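Local coordinates for uncharacterized protein (Thermus thermophilus HB8, PDB 4WVB) that probably hydrolyses mannosylglycerate, a solute made under osmotic stress, to mannose and glycerate, and glucosylglycerate to glucose and glycerate, as a family 63 glycoside hydrolase, at residues 99-104 with 156-161; 162-167 with 348-353; 389-394 with 410-415. All coordinates share one frame; numbering follows the deposited sequence.

Contact 1: residues 99-104 with 156-161; sequences SGITQP and IVHPWE. With GLC (alpha-D-glucopyranose), chain F.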
loop_
_atom_site.group_PDB
_atom_site.type_symbol
_atom_site.label_atom_id
_atom_site.label_comp_id
_atom_site.label_asym_id
_atom_site.label_seq_id
_atom_site.Cartn_x
_atom_site.Cartn_y
_atom_site.Cartn_z
ATOM N N SER A 99 21.052 -0.946 -30.865
ATOM C CA SER A 99 20.782 0.459 -30.587
ATOM C C SER A 99 21.395 0.841 -29.248
ATOM O O SER A 99 21.852 -0.025 -28.490
ATOM C CB SER A 99 19.272 0.718 -30.588
ATOM O OG SER A 99 18.688 0.108 -29.463
ATOM N N GLY A 100 21.414 2.137 -28.943
ATOM C CA GLY A 100 21.984 2.622 -27.690
ATOM C C GLY A 100 20.950 3.179 -26.718
ATOM O O GLY A 100 21.295 3.868 -25.745
ATOM N N ILE A 101 19.679 2.887 -27.004
ATOM C CA ILE A 101 18.548 3.252 -26.146
ATOM C C ILE A 101 17.726 1.998 -25.815
ATOM O O ILE A 101 17.957 0.953 -26.395
ATOM C CB ILE A 101 17.644 4.324 -26.804
ATOM C CG1 ILE A 101 17.075 3.835 -28.140
ATOM C CG2 ILE A 101 18.399 5.654 -26.899
ATOM C CD1 ILE A 101 15.991 4.721 -28.701
ATOM N N THR A 102 16.820 2.107 -24.841
ATOM C CA THR A 102 16.072 0.943 -24.337
ATOM C C THR A 102 14.576 1.068 -24.665
ATOM O O THR A 102 14.193 1.926 -25.463
ATOM C CB THR A 102 16.328 0.703 -22.838
ATOM O OG1 THR A 102 15.857 -0.593 -22.464
ATOM C CG2 THR A 102 15.695 1.768 -21.969
ATOM N N GLN A 103 13.746 0.200 -24.073
ATOM C CA GLN A 103 12.301 0.196 -24.375
ATOM C C GLN A 103 11.579 -0.352 -23.129
ATOM O O GLN A 103 12.234 -0.825 -22.189
ATOM C CB GLN A 103 12.025 -0.682 -25.595
ATOM C CG GLN A 103 11.370 0.035 -26.744
ATOM C CD GLN A 103 10.968 -0.870 -27.909
ATOM O OE1 GLN A 103 11.205 -2.106 -27.955
ATOM N NE2 GLN A 103 10.401 -0.247 -28.873
ATOM N N PRO A 104 10.234 -0.301 -23.103
ATOM C CA PRO A 104 9.551 -0.655 -21.863
ATOM C C PRO A 104 9.879 -2.090 -21.395
ATOM O O PRO A 104 9.806 -3.033 -22.185
ATOM C CB PRO A 104 8.081 -0.454 -22.233
ATOM C CG PRO A 104 8.129 0.660 -23.240
ATOM C CD PRO A 104 9.313 0.298 -24.084
ATOM N N ILE A 156 13.157 8.409 -19.294
ATOM C CA ILE A 156 13.515 8.123 -20.663
ATOM C C ILE A 156 14.171 9.403 -21.188
ATOM O O ILE A 156 13.732 10.518 -20.861
ATOM C CB ILE A 156 12.318 7.698 -21.529
ATOM C CG1 ILE A 156 11.166 8.717 -21.471
ATOM C CG2 ILE A 156 11.854 6.281 -21.150
ATOM C CD1 ILE A 156 10.166 8.554 -22.599
ATOM N N VAL A 157 15.214 9.212 -22.000
ATOM C CA VAL A 157 15.985 10.309 -22.620
ATOM C C VAL A 157 15.696 10.448 -24.109
ATOM O O VAL A 157 16.206 11.370 -24.764
ATOM C CB VAL A 157 17.512 10.174 -22.323
ATOM C CG1 VAL A 157 17.751 10.305 -20.842
ATOM C CG2 VAL A 157 18.084 8.851 -22.851
ATOM N N HIS A 158 14.810 9.587 -24.636
ATOM C CA HIS A 158 14.401 9.641 -26.022
ATOM C C HIS A 158 12.941 9.187 -26.068
ATOM O O HIS A 158 12.622 8.200 -25.414
ATOM C CB HIS A 158 15.273 8.703 -26.861
ATOM C CG HIS A 158 15.293 9.046 -28.313
ATOM N ND1 HIS A 158 14.197 8.883 -29.132
ATOM C CD2 HIS A 158 16.271 9.565 -29.093
ATOM C CE1 HIS A 158 14.493 9.294 -30.352
ATOM N NE2 HIS A 158 15.745 9.719 -30.353
ATOM N N PRO A 159 12.068 9.892 -26.813
ATOM C CA PRO A 159 10.656 9.448 -26.942
ATOM C C PRO A 159 10.473 7.997 -27.406
ATOM O O PRO A 159 9.496 7.322 -27.021
ATOM C CB PRO A 159 10.049 10.453 -27.963
ATOM C CG PRO A 159 11.222 11.121 -28.615
ATOM C CD PRO A 159 12.313 11.121 -27.592
ATOM N N TRP A 160 11.381 7.499 -28.241
ATOM C CA TRP A 160 11.307 6.115 -28.708
ATOM C C TRP A 160 11.369 5.123 -27.560
ATOM O O TRP A 160 10.892 3.994 -27.670
ATOM C CB TRP A 160 12.422 5.802 -29.699
ATOM C CG TRP A 160 12.321 6.553 -30.975
ATOM C CD1 TRP A 160 11.256 7.284 -31.427
ATOM C CD2 TRP A 160 13.321 6.628 -31.997
ATOM N NE1 TRP A 160 11.540 7.815 -32.663
ATOM C CE2 TRP A 160 12.798 7.429 -33.033
ATOM C CE3 TRP A 160 14.615 6.107 -32.128
ATOM C CZ2 TRP A 160 13.526 7.721 -34.200
ATOM C CZ3 TRP A 160 15.338 6.395 -33.289
ATOM C CH2 TRP A 160 14.790 7.198 -34.303
ATOM N N GLU A 161 11.992 5.520 -26.464
ATOM C CA GLU A 161 12.141 4.613 -25.335
ATOM C C GLU A 161 10.819 4.294 -24.655
ATOM O O GLU A 161 10.729 3.267 -23.978
ATOM C CB GLU A 161 13.127 5.148 -24.302
ATOM C CG GLU A 161 14.562 5.184 -24.819
ATOM C CD GLU A 161 15.542 5.489 -23.720
ATOM O OE1 GLU A 161 16.552 4.759 -23.569
ATOM O OE2 GLU A 161 15.288 6.446 -22.973
HETATM C C1 GLC F . 7.301 1.206 -33.539
HETATM C C2 GLC F . 6.372 1.111 -32.305
HETATM C C3 GLC F . 7.154 0.485 -31.148
HETATM C C4 GLC F . 7.627 -0.912 -31.558
HETATM C C5 GLC F . 8.449 -0.811 -32.862
HETATM C C6 GLC F . 8.765 -2.177 -33.459
HETATM O O1 GLC F . 8.424 2.075 -33.244
HETATM O O2 GLC F . 5.859 2.396 -31.936
HETATM O O3 GLC F . 6.314 0.409 -30.012
HETATM O O4 GLC F . 8.333 -1.526 -30.443
HETATM O O5 GLC F . 7.772 -0.102 -33.915
HETATM O O6 GLC F . 7.578 -2.749 -33.967
HETATM O O HOH W 1 9.896 2.618 -29.711
#

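Contact 2: residues 162-167 with 348-353; sequences SGMDNS and RYWRGP. With GLC (alpha-D-glucopyranose), chain F.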
loop_
_atom_site.group_PDB
_atom_site.type_symbol
_atom_site.label_atom_id
_atom_site.label_comp_id
_atom_site.label_asym_id
_atom_site.label_seq_id
_atom_site.Cartn_x
_atom_site.Cartn_y
_atom_site.Cartn_z
ATOM N N SER A 162 9.809 5.149 -24.849
ATOM C CA SER A 162 8.480 4.886 -24.295
ATOM C C SER A 162 7.769 3.756 -25.034
ATOM O O SER A 162 6.766 3.218 -24.546
ATOM C CB SER A 162 7.589 6.111 -24.405
ATOM O OG SER A 162 7.383 6.448 -25.757
ATOM N N GLY A 163 8.278 3.411 -26.213
ATOM C CA GLY A 163 7.561 2.541 -27.097
ATOM C C GLY A 163 6.423 3.235 -27.806
ATOM O O GLY A 163 5.795 2.612 -28.644
ATOM N N MET A 164 6.156 4.507 -27.468
ATOM C CA MET A 164 4.981 5.252 -27.954
ATOM C C MET A 164 5.508 6.504 -28.647
ATOM O O MET A 164 5.339 7.630 -28.178
ATOM C CB MET A 164 4.031 5.554 -26.810
ATOM C CG MET A 164 3.583 4.285 -26.100
ATOM S SD MET A 164 2.397 4.597 -24.810
ATOM C CE MET A 164 2.227 2.994 -24.025
ATOM N N ASP A 165 6.163 6.245 -29.777
ATOM C CA ASP A 165 7.179 7.154 -30.338
ATOM C C ASP A 165 6.682 8.583 -30.455
ATOM O O ASP A 165 7.376 9.512 -30.061
ATOM C CB ASP A 165 7.634 6.697 -31.743
ATOM C CG ASP A 165 8.132 5.263 -31.786
ATOM O OD1 ASP A 165 8.030 4.500 -30.789
ATOM O OD2 ASP A 165 8.640 4.885 -32.861
ATOM N N ASN A 166 5.501 8.755 -31.054
ATOM C CA ASN A 166 4.919 10.076 -31.301
ATOM C C ASN A 166 3.731 10.390 -30.410
ATOM O O ASN A 166 2.842 11.163 -30.783
ATOM C CB ASN A 166 4.537 10.233 -32.791
ATOM C CG ASN A 166 3.322 9.426 -33.177
ATOM O OD1 ASN A 166 2.948 8.466 -32.494
ATOM N ND2 ASN A 166 2.710 9.788 -34.301
ATOM N N SER A 167 3.720 9.841 -29.195
ATOM C CA SER A 167 2.666 10.204 -28.235
ATOM C C SER A 167 2.578 11.724 -28.119
ATOM O O SER A 167 3.619 12.390 -28.011
ATOM C CB SER A 167 2.939 9.619 -26.845
ATOM O OG SER A 167 1.928 10.025 -25.929
ATOM N N ARG A 348 -3.202 8.142 -36.668
ATOM C CA ARG A 348 -1.762 8.482 -36.653
ATOM C C ARG A 348 -0.895 7.852 -35.528
ATOM O O ARG A 348 -0.432 8.547 -34.631
ATOM C CB ARG A 348 -1.622 9.999 -36.657
ATOM C CG ARG A 348 -0.283 10.493 -37.180
ATOM C CD ARG A 348 -0.260 12.011 -37.318
ATOM N NE ARG A 348 0.978 12.572 -36.774
ATOM C CZ ARG A 348 1.136 13.824 -36.334
ATOM N NH1 ARG A 348 0.138 14.708 -36.354
ATOM N NH2 ARG A 348 2.316 14.200 -35.853
ATOM N N TYR A 349 -0.667 6.543 -35.595
ATOM C CA TYR A 349 0.313 5.876 -34.735
ATOM C C TYR A 349 -0.133 5.952 -33.242
ATOM O O TYR A 349 -1.158 5.360 -32.891
ATOM C CB TYR A 349 1.680 6.511 -35.058
ATOM C CG TYR A 349 2.922 5.711 -34.864
ATOM C CD1 TYR A 349 2.949 4.319 -34.985
ATOM C CD2 TYR A 349 4.131 6.376 -34.610
ATOM C CE1 TYR A 349 4.134 3.624 -34.783
ATOM C CE2 TYR A 349 5.307 5.695 -34.438
ATOM C CZ TYR A 349 5.306 4.331 -34.520
ATOM O OH TYR A 349 6.507 3.703 -34.332
ATOM N N TRP A 350 0.582 6.686 -32.372
ATOM C CA TRP A 350 0.217 6.783 -30.950
ATOM C C TRP A 350 -0.592 8.050 -30.609
ATOM O O TRP A 350 -0.685 8.463 -29.447
ATOM C CB TRP A 350 1.480 6.702 -30.075
ATOM C CG TRP A 350 2.147 5.375 -30.157
ATOM C CD1 TRP A 350 3.169 5.020 -30.989
ATOM C CD2 TRP A 350 1.824 4.213 -29.394
ATOM N NE1 TRP A 350 3.500 3.704 -30.787
ATOM C CE2 TRP A 350 2.700 3.195 -29.793
ATOM C CE3 TRP A 350 0.887 3.939 -28.391
ATOM C CZ2 TRP A 350 2.672 1.921 -29.228
ATOM C CZ3 TRP A 350 0.854 2.669 -27.836
ATOM C CH2 TRP A 350 1.741 1.680 -28.248
ATOM N N ARG A 351 -1.227 8.657 -31.610
ATOM C CA ARG A 351 -1.942 9.903 -31.401
ATOM C C ARG A 351 -3.464 9.716 -31.486
ATOM O O ARG A 351 -4.167 10.622 -31.889
ATOM C CB ARG A 351 -1.457 10.940 -32.421
ATOM C CG ARG A 351 0.042 11.234 -32.286
ATOM C CD ARG A 351 0.521 12.311 -33.237
ATOM N NE ARG A 351 0.175 13.649 -32.784
ATOM C CZ ARG A 351 0.898 14.394 -31.965
ATOM N NH1 ARG A 351 2.026 13.923 -31.443
ATOM N NH2 ARG A 351 0.479 15.620 -31.641
ATOM N N GLY A 352 -3.974 8.560 -31.077
ATOM C CA GLY A 352 -5.422 8.275 -31.192
ATOM C C GLY A 352 -5.739 6.803 -31.419
ATOM O O GLY A 352 -6.618 6.277 -30.775
ATOM N N PRO A 353 -5.021 6.136 -32.337
ATOM C CA PRO A 353 -5.341 4.744 -32.657
ATOM C C PRO A 353 -5.276 3.742 -31.506
ATOM O O PRO A 353 -4.586 3.971 -30.503
ATOM C CB PRO A 353 -4.314 4.386 -33.726
ATOM C CG PRO A 353 -4.079 5.676 -34.417
ATOM C CD PRO A 353 -4.099 6.708 -33.330
HETATM C C1 GLC F . 7.301 1.206 -33.539
HETATM C C2 GLC F . 6.372 1.111 -32.305
HETATM C C3 GLC F . 7.154 0.485 -31.148
HETATM C C4 GLC F . 7.627 -0.912 -31.558
HETATM C C5 GLC F . 8.449 -0.811 -32.862
HETATM C C6 GLC F . 8.765 -2.177 -33.459
HETATM O O1 GLC F . 8.424 2.075 -33.244
HETATM O O2 GLC F . 5.859 2.396 -31.936
HETATM O O3 GLC F . 6.314 0.409 -30.012
HETATM O O4 GLC F . 8.333 -1.526 -30.443
HETATM O O5 GLC F . 7.772 -0.102 -33.915
HETATM O O6 GLC F . 7.578 -2.749 -33.967
HETATM O O HOH W 2 3.632 11.883 -35.748
HETATM O O HOH W 3 0.054 8.330 -26.805
#

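Contact 3: residues 389-394 with 410-415; sequences EGFREY and WSAALA. With GLC (alpha-D-glucopyranose), chain F.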
loop_
_atom_site.group_PDB
_atom_site.type_symbol
_atom_site.label_atom_id
_atom_site.label_comp_id
_atom_site.label_asym_id
_atom_site.label_seq_id
_atom_site.Cartn_x
_atom_site.Cartn_y
_atom_site.Cartn_z
ATOM N N GLU A 389 -9.827 -7.161 -39.610
ATOM C CA GLU A 389 -8.748 -6.495 -40.344
ATOM C C GLU A 389 -7.460 -7.302 -40.429
ATOM O O GLU A 389 -6.531 -6.915 -41.158
ATOM C CB GLU A 389 -8.397 -5.175 -39.659
ATOM C CG GLU A 389 -9.553 -4.226 -39.442
ATOM C CD GLU A 389 -10.033 -3.631 -40.740
ATOM O OE1 GLU A 389 -9.181 -3.121 -41.512
ATOM O OE2 GLU A 389 -11.250 -3.675 -40.958
ATOM N N GLY A 390 -7.395 -8.422 -39.709
ATOM C CA GLY A 390 -6.150 -9.154 -39.589
ATOM C C GLY A 390 -5.206 -8.457 -38.615
ATOM O O GLY A 390 -5.611 -7.572 -37.854
ATOM N N PHE A 391 -3.948 -8.871 -38.649
ATOM C CA PHE A 391 -2.986 -8.501 -37.611
ATOM C C PHE A 391 -2.197 -7.287 -38.053
ATOM O O PHE A 391 -1.248 -7.389 -38.826
ATOM C CB PHE A 391 -2.104 -9.711 -37.271
ATOM C CG PHE A 391 -2.907 -10.902 -36.868
ATOM C CD1 PHE A 391 -3.586 -10.907 -35.664
ATOM C CD2 PHE A 391 -3.078 -11.970 -37.730
ATOM C CE1 PHE A 391 -4.380 -11.985 -35.304
ATOM C CE2 PHE A 391 -3.865 -13.055 -37.378
ATOM C CZ PHE A 391 -4.504 -13.071 -36.161
ATOM N N ARG A 392 -2.624 -6.131 -37.551
ATOM C CA ARG A 392 -2.047 -4.857 -37.929
ATOM C C ARG A 392 -1.461 -4.170 -36.709
ATOM O O ARG A 392 -1.768 -4.502 -35.563
ATOM C CB ARG A 392 -3.106 -3.944 -38.538
ATOM C CG ARG A 392 -3.813 -4.479 -39.781
ATOM C CD ARG A 392 -2.867 -4.722 -40.944
ATOM N NE ARG A 392 -2.192 -3.503 -41.375
ATOM C CZ ARG A 392 -2.660 -2.656 -42.295
ATOM N NH1 ARG A 392 -3.838 -2.863 -42.878
ATOM N NH2 ARG A 392 -1.948 -1.582 -42.636
ATOM N N GLU A 393 -0.653 -3.158 -36.970
ATOM C CA GLU A 393 0.035 -2.426 -35.900
ATOM C C GLU A 393 -0.920 -1.620 -35.019
ATOM O O GLU A 393 -0.818 -1.630 -33.792
ATOM C CB GLU A 393 1.069 -1.510 -36.523
ATOM C CG GLU A 393 2.074 -0.952 -35.548
ATOM C CD GLU A 393 3.268 -0.321 -36.236
ATOM O OE1 GLU A 393 3.343 -0.390 -37.477
ATOM O OE2 GLU A 393 4.132 0.244 -35.531
ATOM N N TYR A 394 -1.839 -0.894 -35.642
ATOM C CA TYR A 394 -2.786 -0.101 -34.855
ATOM C C TYR A 394 -4.058 0.060 -35.668
ATOM O O TYR A 394 -4.087 -0.306 -36.855
ATOM C CB TYR A 394 -2.185 1.245 -34.415
ATOM C CG TYR A 394 -1.620 2.078 -35.532
ATOM C CD1 TYR A 394 -0.299 1.897 -35.968
ATOM C CD2 TYR A 394 -2.389 3.045 -36.160
ATOM C CE1 TYR A 394 0.227 2.660 -37.001
ATOM C CE2 TYR A 394 -1.871 3.812 -37.191
ATOM C CZ TYR A 394 -0.567 3.604 -37.612
ATOM O OH TYR A 394 -0.067 4.372 -38.649
ATOM N N TRP A 410 3.111 -8.642 -32.578
ATOM C CA TRP A 410 2.555 -8.665 -31.212
ATOM C C TRP A 410 1.026 -8.737 -31.217
ATOM O O TRP A 410 0.426 -9.205 -30.254
ATOM C CB TRP A 410 3.090 -7.569 -30.272
ATOM C CG TRP A 410 2.565 -6.138 -30.375
ATOM C CD1 TRP A 410 1.287 -5.694 -30.665
ATOM C CD2 TRP A 410 3.331 -4.975 -30.102
ATOM N NE1 TRP A 410 1.237 -4.323 -30.591
ATOM C CE2 TRP A 410 2.487 -3.862 -30.245
ATOM C CE3 TRP A 410 4.672 -4.772 -29.736
ATOM C CZ2 TRP A 410 2.939 -2.562 -30.072
ATOM C CZ3 TRP A 410 5.110 -3.498 -29.557
ATOM C CH2 TRP A 410 4.256 -2.402 -29.716
ATOM N N SER A 411 0.409 -8.301 -32.317
ATOM C CA SER A 411 -1.036 -8.418 -32.448
ATOM C C SER A 411 -1.388 -9.890 -32.564
ATOM O O SER A 411 -2.249 -10.392 -31.839
ATOM C CB SER A 411 -1.524 -7.631 -33.652
ATOM O OG SER A 411 -1.261 -6.259 -33.484
ATOM N N ALA A 412 -0.690 -10.581 -33.458
ATOM C CA ALA A 412 -0.879 -12.007 -33.651
ATOM C C ALA A 412 -0.584 -12.757 -32.342
ATOM O O ALA A 412 -1.349 -13.627 -31.901
ATOM C CB ALA A 412 0.040 -12.499 -34.757
ATOM N N ALA A 413 0.521 -12.384 -31.705
ATOM C CA ALA A 413 0.919 -13.078 -30.484
ATOM C C ALA A 413 -0.083 -12.891 -29.376
ATOM O O ALA A 413 -0.387 -13.846 -28.645
ATOM C CB ALA A 413 2.294 -12.633 -30.018
ATOM N N LEU A 414 -0.598 -11.681 -29.210
ATOM C CA LEU A 414 -1.575 -11.454 -28.152
ATOM C C LEU A 414 -2.962 -11.998 -28.500
ATOM O O LEU A 414 -3.701 -12.353 -27.602
ATOM C CB LEU A 414 -1.641 -9.987 -27.748
ATOM C CG LEU A 414 -0.336 -9.564 -27.047
ATOM C CD1 LEU A 414 -0.350 -8.060 -26.893
ATOM C CD2 LEU A 414 -0.144 -10.290 -25.721
ATOM N N ALA A 415 -3.314 -12.067 -29.791
ATOM C CA ALA A 415 -4.508 -12.848 -30.175
ATOM C C ALA A 415 -4.406 -14.281 -29.662
ATOM O O ALA A 415 -5.357 -14.818 -29.069
ATOM C CB ALA A 415 -4.681 -12.848 -31.671
HETATM C C1 GLC F . 7.301 1.206 -33.539
HETATM C C2 GLC F . 6.372 1.111 -32.305
HETATM C C3 GLC F . 7.154 0.485 -31.148
HETATM C C4 GLC F . 7.627 -0.912 -31.558
HETATM C C5 GLC F . 8.449 -0.811 -32.862
HETATM C C6 GLC F . 8.765 -2.177 -33.459
HETATM O O1 GLC F . 8.424 2.075 -33.244
HETATM O O2 GLC F . 5.859 2.396 -31.936
HETATM O O3 GLC F . 6.314 0.409 -30.012
HETATM O O4 GLC F . 8.333 -1.526 -30.443
HETATM O O5 GLC F . 7.772 -0.102 -33.915
HETATM O O6 GLC F . 7.578 -2.749 -33.967
HETATM O O HOH W 4 -1.174 -3.564 -32.055
#

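Contact 1: residues 99-104 with 156-161
E161 and T102 carry the polar core of this contact, where the loop after strand 97-98 meets the one between helices 121-146 and 171-175. T102 N donates to E161 OE1 at 3.0 Å almost straight (172°), on the lone pair pointing away from the other carboxylate oxygen. OE2 is gripped from within its own loop by V157 N at 2.9 Å, and R146 adds a salt bridge to OE1. The glutamate chain, extended beyond CG (chi2 -170°), carries its carboxylate across to I101 and T102.

Weaker C-H...O contacts join the backbones: E161 CA approaches T102 O at 3.4 Å, and Q103 CA approaches E161 O at 3.5 Å. Apolar packing comes from I101, whose CD1 sits 3.9 Å from W160 CB, by the edge of the indole.

Water 1 links further, donating to W160 O and accepting from Q103 NE2. That same NE2 reaches glucose O4 at 2.9 Å, consistent with Q103 being a substrate-binding residue, while its OE1 accepts from W34 N. With both amide ends engaged, Q103 is fixed in rotation and presents an N-H to the sugar; the buried E161 carboxylate, met by two backbone N-H groups and an arginine, is probably kept ionised.

Contact 2: residues 162-167 with 348-353
N166 and W350 make the clearest bond between the two loops: W350 N donates to N166 OD1 at 3.0 Å (154°), in the carbonyl plane and on a lone pair. The backbone N166 O receives R351 NH1 at 3.0 Å from a tilted direction; the guanidinium is also salt-bridged to D171. N166 ND2 has a weak bond to R348 O and donates to water 2, which also accepts from R348 NH2; E345 holds that guanidinium, as it does R351's, by a salt bridge. N166 CG stands between its own backbone N and carbonyl carbon (chi1 73°), which brings the amide against the opposing loop.

Toward the sugar, D165 OD2 meets Y349 OH at 2.8 Å, that hydroxyl being less surely placed, and accepts from glucose O1 at 2.8 Å. D165 is the probable proton donor. G163 O takes glucose O3 at 2.6 Å, and W350 NE1 gives a nearly straight bond to glucose O2 (2.9 Å, 167°).

Two beta turns face each other here, type I over M164-S167 and type II' over R348-R351, in loops lining the pocket of what is, for this family, an (alpha/alpha)6 barrel.

Around the polar network the packing is aromatic. M164 CA lies 3.4 Å above the five-membered ring of W350, almost on the ring normal, a CH-pi contact. Farther along the indole the extended methionine chain lays CG 3.6 Å from W350 CE3 and brings SD obliquely to the six-membered ring as a Met-aromatic contact. W350 is also stacked with W355.

Contact 3: residues 389-394 with 410-415
S411, in the first turn of helix 409-418, turns its hydroxyl outward to hold the backbone just ahead of the probable catalytic base: S411 OG donates to R392 O at 2.8 Å, tilted 34° from the carbonyl plane. This helix is the last in the chain, in a protein whose family is built on an (alpha/alpha)6 barrel. Across the contact the chain turns a corner at E393, where E393 and Y394 both face R403 in a classic beta bulge. Water 4 widens the link, donating to E393 O at 2.6 Å and to S411 OG, and accepting from W410 NE1. Two successive carbonyls, those of R392 and E393, are thereby tied to neighbouring residues of one helix, one directly and one through water.

F391 supplies the apolar half. With CG anti to the carbonyl carbon and beside the backbone N (chi1 -56°), its ring is laid against the helix, A412 CB coming over one face in a CH-pi contact 4.2 Å from the ring centroid. CD1 approaches A412 CA at 3.5 Å, while CE1 reaches one helical turn further to A415 CB at 3.7 Å. L4, A8 and V11 of helix 4-14 and M386 of helix 372-389 also touch this phenyl group, which thus joins three helices. Cut back to an alanine, F391 would probably leave a gap among them and deprive A412 and A415 of their aromatic partner, with the chain that leads into E393 freer to shift.

On the pocket side, W410 turns an edge of its indole to the sugar, with CH2 3.5 Å from glucose O3. The E393 carboxylate has OE1 bonded to G405 N, and its OE2 lies 3.9 Å from glucose C1.

In the fold
All three contacts converge on one bound glucose. Contacts 1 and 2 follow each other directly along the chain and touch: P104 CG lies 3.2 Å from S162 O, and W160 CD1 packs 3.7 Å from D165 CB, beside the probable proton donor. Contacts 2 and 3 meet at Y349, whose CE1 is 3.5 Å from E393 OE2. Contacts 1 and 3 do not touch; their nearest atoms are about 6 Å apart. Contact 2 thus bridges the pocket between them. D165 OD2 and E393 OE2 stand 7.0 Å apart near the anomeric carbon, consistent with the acid and base of an inverting glycosidase.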